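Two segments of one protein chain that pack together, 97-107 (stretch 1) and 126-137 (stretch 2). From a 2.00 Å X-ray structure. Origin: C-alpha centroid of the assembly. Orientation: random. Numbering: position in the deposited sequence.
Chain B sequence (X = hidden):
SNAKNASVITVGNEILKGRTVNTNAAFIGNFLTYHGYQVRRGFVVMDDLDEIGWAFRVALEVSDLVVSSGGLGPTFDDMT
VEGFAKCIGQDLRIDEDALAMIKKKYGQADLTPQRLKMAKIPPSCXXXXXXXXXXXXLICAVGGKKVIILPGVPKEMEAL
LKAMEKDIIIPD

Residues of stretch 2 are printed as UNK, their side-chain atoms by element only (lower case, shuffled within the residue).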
ATOM      1  N   ASP B  97       2.769  32.838  -3.324  1.00 37.55           N
ATOM      2  CA  ASP B  97       1.724  32.604  -4.356  1.00 38.42           C
ATOM      3  C   ASP B  97       0.684  31.661  -3.765  1.00 37.12           C
ATOM      4  O   ASP B  97      -0.521  31.949  -3.800  1.00 37.78           O
ATOM      5  CB  ASP B  97       2.258  31.924  -5.642  1.00 39.98           C
ATOM      6  CG  ASP B  97       3.486  32.614  -6.255  1.00 43.74           C
ATOM      7  OD1 ASP B  97       3.820  33.786  -5.899  1.00 49.05           O
ATOM      8  OD2 ASP B  97       4.118  31.962  -7.134  1.00 47.07           O
ATOM      9  N   ALA B  98       1.175  30.547  -3.214  1.00 35.49           N
ATOM     10  CA  ALA B  98       0.317  29.544  -2.563  1.00 33.90           C
ATOM     11  C   ALA B  98      -0.574  30.243  -1.526  1.00 32.91           C
ATOM     12  O   ALA B  98      -1.809  30.098  -1.549  1.00 31.28           O
ATOM     13  CB  ALA B  98       1.165  28.451  -1.902  1.00 33.39           C
ATOM     14  N   LEU B  99       0.063  31.032  -0.649  1.00 31.50           N
ATOM     15  CA  LEU B  99      -0.668  31.738   0.407  1.00 31.49           C
ATOM     16  C   LEU B  99      -1.784  32.637  -0.174  1.00 32.47           C
ATOM     17  O   LEU B  99      -2.946  32.561   0.256  1.00 30.69           O
ATOM     18  CB  LEU B  99       0.292  32.540   1.320  1.00 30.18           C
ATOM     19  CG  LEU B  99      -0.390  33.302   2.479  1.00 29.67           C
ATOM     20  CD1 LEU B  99      -1.275  32.381   3.355  1.00 24.72           C
ATOM     21  CD2 LEU B  99       0.636  34.044   3.334  1.00 25.76           C
ATOM     22  N   ALA B 100      -1.409  33.471  -1.150  1.00 33.91           N
ATOM     23  CA  ALA B 100      -2.379  34.242  -1.939  1.00 35.88           C
ATOM     24  C   ALA B 100      -3.531  33.382  -2.528  1.00 35.90           C
ATOM     25  O   ALA B 100      -4.691  33.743  -2.382  1.00 37.06           O
ATOM     26  CB  ALA B 100      -1.666  35.036  -3.053  1.00 35.25           C
ATOM     27  N   MET B 101      -3.213  32.262  -3.176  1.00 37.53           N
ATOM     28  CA  MET B 101      -4.253  31.324  -3.667  1.00 38.58           C
ATOM     29  C   MET B 101      -5.258  31.056  -2.525  1.00 38.39           C
ATOM     30  O   MET B 101      -6.475  31.260  -2.664  1.00 37.69           O
ATOM     31  CB  MET B 101      -3.653  29.989  -4.142  1.00 40.07           C
ATOM     32  CG  MET B 101      -2.368  30.047  -5.058  1.00 44.88           C
ATOM     33  SD  MET B 101      -1.862  28.534  -6.030  1.00 56.38           S
ATOM     34  CE  MET B 101      -1.824  27.195  -4.859  1.00 49.87           C
ATOM     35  N   ILE B 102      -4.723  30.618  -1.378  1.00 37.49           N
ATOM     36  CA  ILE B 102      -5.546  30.203  -0.245  1.00 35.86           C
ATOM     37  C   ILE B 102      -6.489  31.276   0.342  1.00 36.17           C
ATOM     38  O   ILE B 102      -7.687  31.004   0.571  1.00 35.65           O
ATOM     39  CB  ILE B 102      -4.682  29.524   0.841  1.00 36.02           C
ATOM     40  CG1 ILE B 102      -4.137  28.197   0.269  1.00 33.87           C
ATOM     41  CG2 ILE B 102      -5.540  29.257   2.109  1.00 33.22           C
ATOM     42  CD1 ILE B 102      -2.842  27.718   0.846  1.00 34.19           C
ATOM     43  N   LYS B 103      -5.953  32.468   0.595  1.00 36.16           N
ATOM     44  CA  LYS B 103      -6.738  33.602   1.117  1.00 37.49           C
ATOM     45  C   LYS B 103      -7.885  33.991   0.174  1.00 38.50           C
ATOM     46  O   LYS B 103      -8.990  34.305   0.620  1.00 38.26           O
ATOM     47  CB  LYS B 103      -5.839  34.824   1.334  1.00 36.53           C
ATOM     48  CG  LYS B 103      -5.004  34.755   2.584  1.00 36.38           C
ATOM     49  CD  LYS B 103      -3.917  35.838   2.588  1.00 35.29           C
ATOM     50  CE  LYS B 103      -3.169  35.804   3.916  1.00 34.37           C
ATOM     51  NZ  LYS B 103      -2.026  36.757   3.963  1.00 32.75           N
ATOM     52  N   LYS B 104      -7.594  33.962  -1.121  1.00 40.10           N
ATOM     53  CA  LYS B 104      -8.597  34.224  -2.143  1.00 43.03           C
ATOM     54  C   LYS B 104      -9.715  33.194  -2.033  1.00 44.30           C
ATOM     55  O   LYS B 104     -10.876  33.550  -2.020  1.00 44.87           O
ATOM     56  CB  LYS B 104      -7.954  34.180  -3.527  1.00 43.08           C
ATOM     57  CG  LYS B 104      -8.494  35.229  -4.489  1.00 45.98           C
ATOM     58  CD  LYS B 104      -8.767  36.571  -3.762  1.00 48.85           C
ATOM     59  CE  LYS B 104      -8.866  37.752  -4.714  1.00 49.80           C
ATOM     60  NZ  LYS B 104      -9.780  37.447  -5.854  1.00 51.30           N
ATOM     61  N   LYS B 105      -9.359  31.921  -1.890  1.00 45.62           N
ATOM     62  CA  LYS B 105     -10.370  30.863  -1.780  1.00 47.27           C
ATOM     63  C   LYS B 105     -11.255  31.008  -0.554  1.00 47.47           C
ATOM     64  O   LYS B 105     -12.451  30.700  -0.594  1.00 47.76           O
ATOM     65  CB  LYS B 105      -9.717  29.489  -1.770  1.00 47.30           C
ATOM     66  CG  LYS B 105      -9.345  28.991  -3.149  1.00 49.45           C
ATOM     67  CD  LYS B 105      -8.595  27.688  -3.057  1.00 50.50           C
ATOM     68  CE  LYS B 105      -8.310  27.106  -4.437  1.00 53.09           C
ATOM     69  NZ  LYS B 105      -9.500  26.347  -4.997  1.00 54.63           N
ATOM     70  N   TYR B 106     -10.673  31.477   0.538  1.00 47.66           N
ATOM     71  CA  TYR B 106     -11.432  31.574   1.773  1.00 48.29           C
ATOM     72  C   TYR B 106     -12.103  32.932   1.950  1.00 48.85           C
ATOM     73  O   TYR B 106     -12.806  33.138   2.939  1.00 49.17           O
ATOM     74  CB  TYR B 106     -10.538  31.257   2.984  1.00 47.97           C
ATOM     75  CG  TYR B 106     -10.362  29.778   3.252  1.00 47.21           C
ATOM     76  CD1 TYR B 106     -11.362  29.051   3.901  1.00 46.45           C
ATOM     77  CD2 TYR B 106      -9.196  29.104   2.857  1.00 45.24           C
ATOM     78  CE1 TYR B 106     -11.212  27.690   4.148  1.00 45.58           C
ATOM     79  CE2 TYR B 106      -9.036  27.729   3.101  1.00 44.61           C
ATOM     80  CZ  TYR B 106     -10.048  27.040   3.746  1.00 44.81           C
ATOM     81  OH  TYR B 106      -9.916  25.709   4.019  1.00 45.39           O
ATOM     82  N   GLY B 107     -11.864  33.851   1.013  1.00 49.49           N
ATOM     83  CA  GLY B 107     -12.361  35.223   1.104  1.00 50.20           C
ATOM     84  C   GLY B 107     -12.089  35.881   2.448  1.00 51.25           C
ATOM     85  O   GLY B 107     -12.919  36.642   2.966  1.00 51.53           O
ATOM     86  N   UNK B 126       6.967  22.952  -6.246  1.00 34.58           N
ATOM     87  CA  UNK B 126       6.118  24.040  -6.709  1.00 34.91           C
ATOM     88  C   UNK B 126       4.650  23.694  -6.415  1.00 34.41           C
ATOM     89  O   UNK B 126       4.243  22.535  -6.616  1.00 34.13           O
ATOM     90  n   UNK B 126       5.336  23.958 -11.823  1.00 53.19           N
ATOM     91  c   UNK B 126       7.343  25.181 -10.196  1.00 47.74           C
ATOM     92  n   UNK B 126       6.820  22.323 -12.466  1.00 53.13           N
ATOM     93  c   UNK B 126       6.551  23.423 -11.766  1.00 51.79           C
ATOM     94  n   UNK B 126       7.503  23.976 -11.017  1.00 50.44           N
ATOM     95  c   UNK B 126       7.475  24.891  -8.698  1.00 40.74           C
ATOM     96  c   UNK B 126       6.241  24.179  -8.218  1.00 35.45           C
ATOM     97  N   UNK B 127       3.828  24.691  -6.019  1.00 33.76           N
ATOM     98  CA  UNK B 127       2.428  24.345  -5.813  1.00 33.41           C
ATOM     99  C   UNK B 127       1.687  24.192  -7.135  1.00 33.77           C
ATOM    100  O   UNK B 127       2.065  24.830  -8.101  1.00 34.02           O
ATOM    101  c   UNK B 127       4.082  26.151  -5.945  1.00 33.74           C
ATOM    102  c   UNK B 127       2.821  26.741  -5.314  1.00 33.11           C
ATOM    103  c   UNK B 127       1.874  25.534  -5.016  1.00 33.95           C
ATOM    104  N   UNK B 128       0.665  23.336  -7.171  1.00 33.63           N
ATOM    105  CA  UNK B 128      -0.255  23.233  -8.294  1.00 34.64           C
ATOM    106  C   UNK B 128      -1.648  23.665  -7.836  1.00 34.74           C
ATOM    107  O   UNK B 128      -2.160  23.172  -6.809  1.00 34.60           O
ATOM    108  c   UNK B 128      -1.125  21.866 -10.195  1.00 34.20           C
ATOM    109  c   UNK B 128       0.553  19.372  -8.612  1.00 35.62           C
ATOM    110  c   UNK B 128      -0.483  21.776  -8.806  1.00 35.28           C
ATOM    111  c   UNK B 128       0.797  20.921  -8.750  1.00 36.36           C
ATOM    112  N   UNK B 129      -2.266  24.536  -8.623  1.00 35.08           N
ATOM    113  CA  UNK B 129      -3.557  25.125  -8.291  1.00 35.63           C
ATOM    114  C   UNK B 129      -4.627  24.076  -8.137  1.00 34.88           C
ATOM    115  O   UNK B 129      -4.716  23.152  -8.943  1.00 36.00           O
ATOM    116  c   UNK B 129      -3.979  26.098  -9.378  1.00 36.30           C
ATOM    117  c   UNK B 129      -6.217  27.178  -9.954  1.00 47.24           C
ATOM    118  o   UNK B 129      -6.058  26.634 -11.072  1.00 49.68           O
ATOM    119  c   UNK B 129      -5.123  26.993  -8.904  1.00 41.64           C
ATOM    120  o   UNK B 129      -7.229  27.879  -9.666  1.00 49.32           O
ATOM    121  N   UNK B 130      -5.425  24.198  -7.097  1.00 33.98           N
ATOM    122  CA  UNK B 130      -6.511  23.275  -6.879  1.00 34.63           C
ATOM    123  C   UNK B 130      -7.815  23.999  -7.169  1.00 36.62           C
ATOM    124  O   UNK B 130      -8.349  24.666  -6.294  1.00 36.53           O
ATOM    125  n   UNK B 130      -7.371  21.116  -3.964  1.00 33.04           N
ATOM    126  o   UNK B 130      -8.420  21.408  -5.946  1.00 30.51           O
ATOM    127  c   UNK B 130      -7.505  21.703  -5.145  1.00 33.78           C
ATOM    128  c   UNK B 130      -6.477  22.773  -5.437  1.00 33.96           C
ATOM    129  N   UNK B 131      -8.352  23.839  -8.391  1.00 38.38           N
ATOM    130  CA  UNK B 131      -9.523  24.628  -8.742  1.00 40.43           C
ATOM    131  C   UNK B 131     -10.791  24.159  -8.026  1.00 41.88           C
ATOM    132  O   UNK B 131     -11.777  24.899  -7.997  1.00 44.08           O
ATOM    133  c   UNK B 131      -9.022  23.103 -10.529  1.00 39.44           C
ATOM    134  c   UNK B 131      -9.642  24.419 -10.258  1.00 40.26           C
ATOM    135  c   UNK B 131      -8.147  22.720  -9.329  1.00 38.45           C
ATOM    136  N   UNK B 132     -10.747  22.969  -7.425  1.00 42.46           N
ATOM    137  CA  UNK B 132     -11.904  22.331  -6.804  1.00 42.25           C
ATOM    138  C   UNK B 132     -11.908  22.535  -5.296  1.00 42.31           C
ATOM    139  O   UNK B 132     -12.937  22.879  -4.716  1.00 43.26           O
ATOM    140  c   UNK B 132     -11.721  20.393  -8.488  1.00 42.30           C
ATOM    141  c   UNK B 132     -13.166  20.134  -6.412  1.00 42.63           C
ATOM    142  c   UNK B 132     -11.908  20.774  -7.027  1.00 43.01           C
ATOM    143  N   UNK B 133     -10.776  22.286  -4.640  1.00 41.11           N
ATOM    144  CA  UNK B 133     -10.759  22.294  -3.184  1.00 40.39           C
ATOM    145  C   UNK B 133      -9.781  23.339  -2.729  1.00 40.20           C
ATOM    146  O   UNK B 133      -9.360  24.182  -3.519  1.00 40.92           O
ATOM    147  N   UNK B 134      -9.360  23.297  -1.474  1.00 39.23           N
ATOM    148  CA  UNK B 134      -8.489  24.387  -1.045  1.00 38.06           C
ATOM    149  C   UNK B 134      -6.985  24.070  -1.001  1.00 37.11           C
ATOM    150  O   UNK B 134      -6.186  24.995  -1.112  1.00 37.45           O
ATOM    151  o   UNK B 134      -9.096  24.038   1.280  1.00 39.20           O
ATOM    152  c   UNK B 134     -10.287  25.764   0.026  1.00 38.47           C
ATOM    153  c   UNK B 134      -8.962  25.045   0.263  1.00 38.59           C
ATOM    154  N   UNK B 135      -6.590  22.807  -0.827  1.00 34.51           N
ATOM    155  CA  UNK B 135      -5.159  22.524  -0.711  1.00 33.43           C
ATOM    156  C   UNK B 135      -4.487  22.474  -2.097  1.00 32.14           C
ATOM    157  O   UNK B 135      -4.936  21.719  -2.964  1.00 32.08           O
ATOM    158  c   UNK B 135      -4.933  21.226   0.044  1.00 32.85           C
ATOM    159  N   UNK B 136      -3.439  23.277  -2.319  1.00 31.27           N
ATOM    160  CA  UNK B 136      -2.702  23.089  -3.578  1.00 31.42           C
ATOM    161  C   UNK B 136      -2.077  21.674  -3.653  1.00 31.80           C
ATOM    162  O   UNK B 136      -1.758  21.090  -2.603  1.00 30.83           O
ATOM    163  c   UNK B 136      -1.576  24.130  -3.494  1.00 31.59           C
ATOM    164  c   UNK B 136      -2.854  24.333  -1.474  1.00 31.40           C
ATOM    165  c   UNK B 136      -1.526  24.569  -2.088  1.00 32.61           C
ATOM    166  N   UNK B 137      -1.910  21.136  -4.865  1.00 31.13           N
ATOM    167  CA  UNK B 137      -1.013  20.002  -5.056  1.00 29.20           C
ATOM    168  C   UNK B 137       0.419  20.514  -5.101  1.00 29.74           C
ATOM    169  O   UNK B 137       0.660  21.729  -5.129  1.00 28.63           O
TER

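Position 126 carries seven side-chain atoms, three carbons and a nitrogen leading to a carbon that bears two further nitrogens. This guanidinium, out of reach of the helix, is R126. At position 127 three carbons close a ring onto the backbone nitrogen, which defines P127. Its CA-to-CB bond points toward the helix, with P127 CG 4.2 Å from A98 CB and P127 CB 4.1 Å from M101 CE.

Position 128 has four carbons forked at the first, one arm two carbons long, and its CA-to-CB bond points away from the helix: I128. Position 129 has three carbons, the third carrying two oxygens, the carboxylate of E129; its CA-to-CB bond runs sideways to the helix, and the nearest atom pair with M101 is CE to E129 CA, at 4.4 Å.

Two carbons, the second bearing one oxygen and one nitrogen, identify position 130 as the amide N130. Its side chain serves its own loop: N130 OD1 accepts from the backbone N of 132 at 3.2 Å. N130 OD1 also accepts from the backbone N of 133 at 2.8 Å. N130 ND2 donates to the backbone O of 135 at 2.7 Å. The backbone O of N130 instead receives K105 NZ at 2.4 Å, a very short hydrogen bond.

Position 131 is again a three-carbon ring closed onto the backbone nitrogen, P131, and its CA-to-CB bond points away from the helix. Position 132 has one carbon carrying two more, V132, its CA-to-CB bond also directed away. No side-chain atom exists at 133, hence G133, whose O accepts a second hydrogen bond from K105 NZ at 2.6 Å.

At position 134 one carbon carries an oxygen and a carbon, and the CA-to-CB bond points toward the helix. It is T134: CG2 lies 4.0 Å from K105 CD, and OG1 donates a weak hydrogen bond to Y106 OH at 3.3 Å. The single carbon of 135, turned away, marks A135. Position 136 closes three carbons onto its nitrogen: P136, with CB 3.4 Å from M101 CE and CD 4.1 Å from I102 CD1. Position 137 has no side chain and is G137; a CB there would clash with I128 CD1.

Toward the start of the helix segment, A98, M101 and I102 pack on P127 and P136, with the M101 methyl reaching both prolines. I128 and G137 are paired by two backbone hydrogen bonds. One turn beyond M101, K105 extends along T134 and donates its ammonium to two carbonyls, N130 O and G133 O, of a loop that N130 braces from within.

Stretch 2 (126-137) RPIENPVGTAPG
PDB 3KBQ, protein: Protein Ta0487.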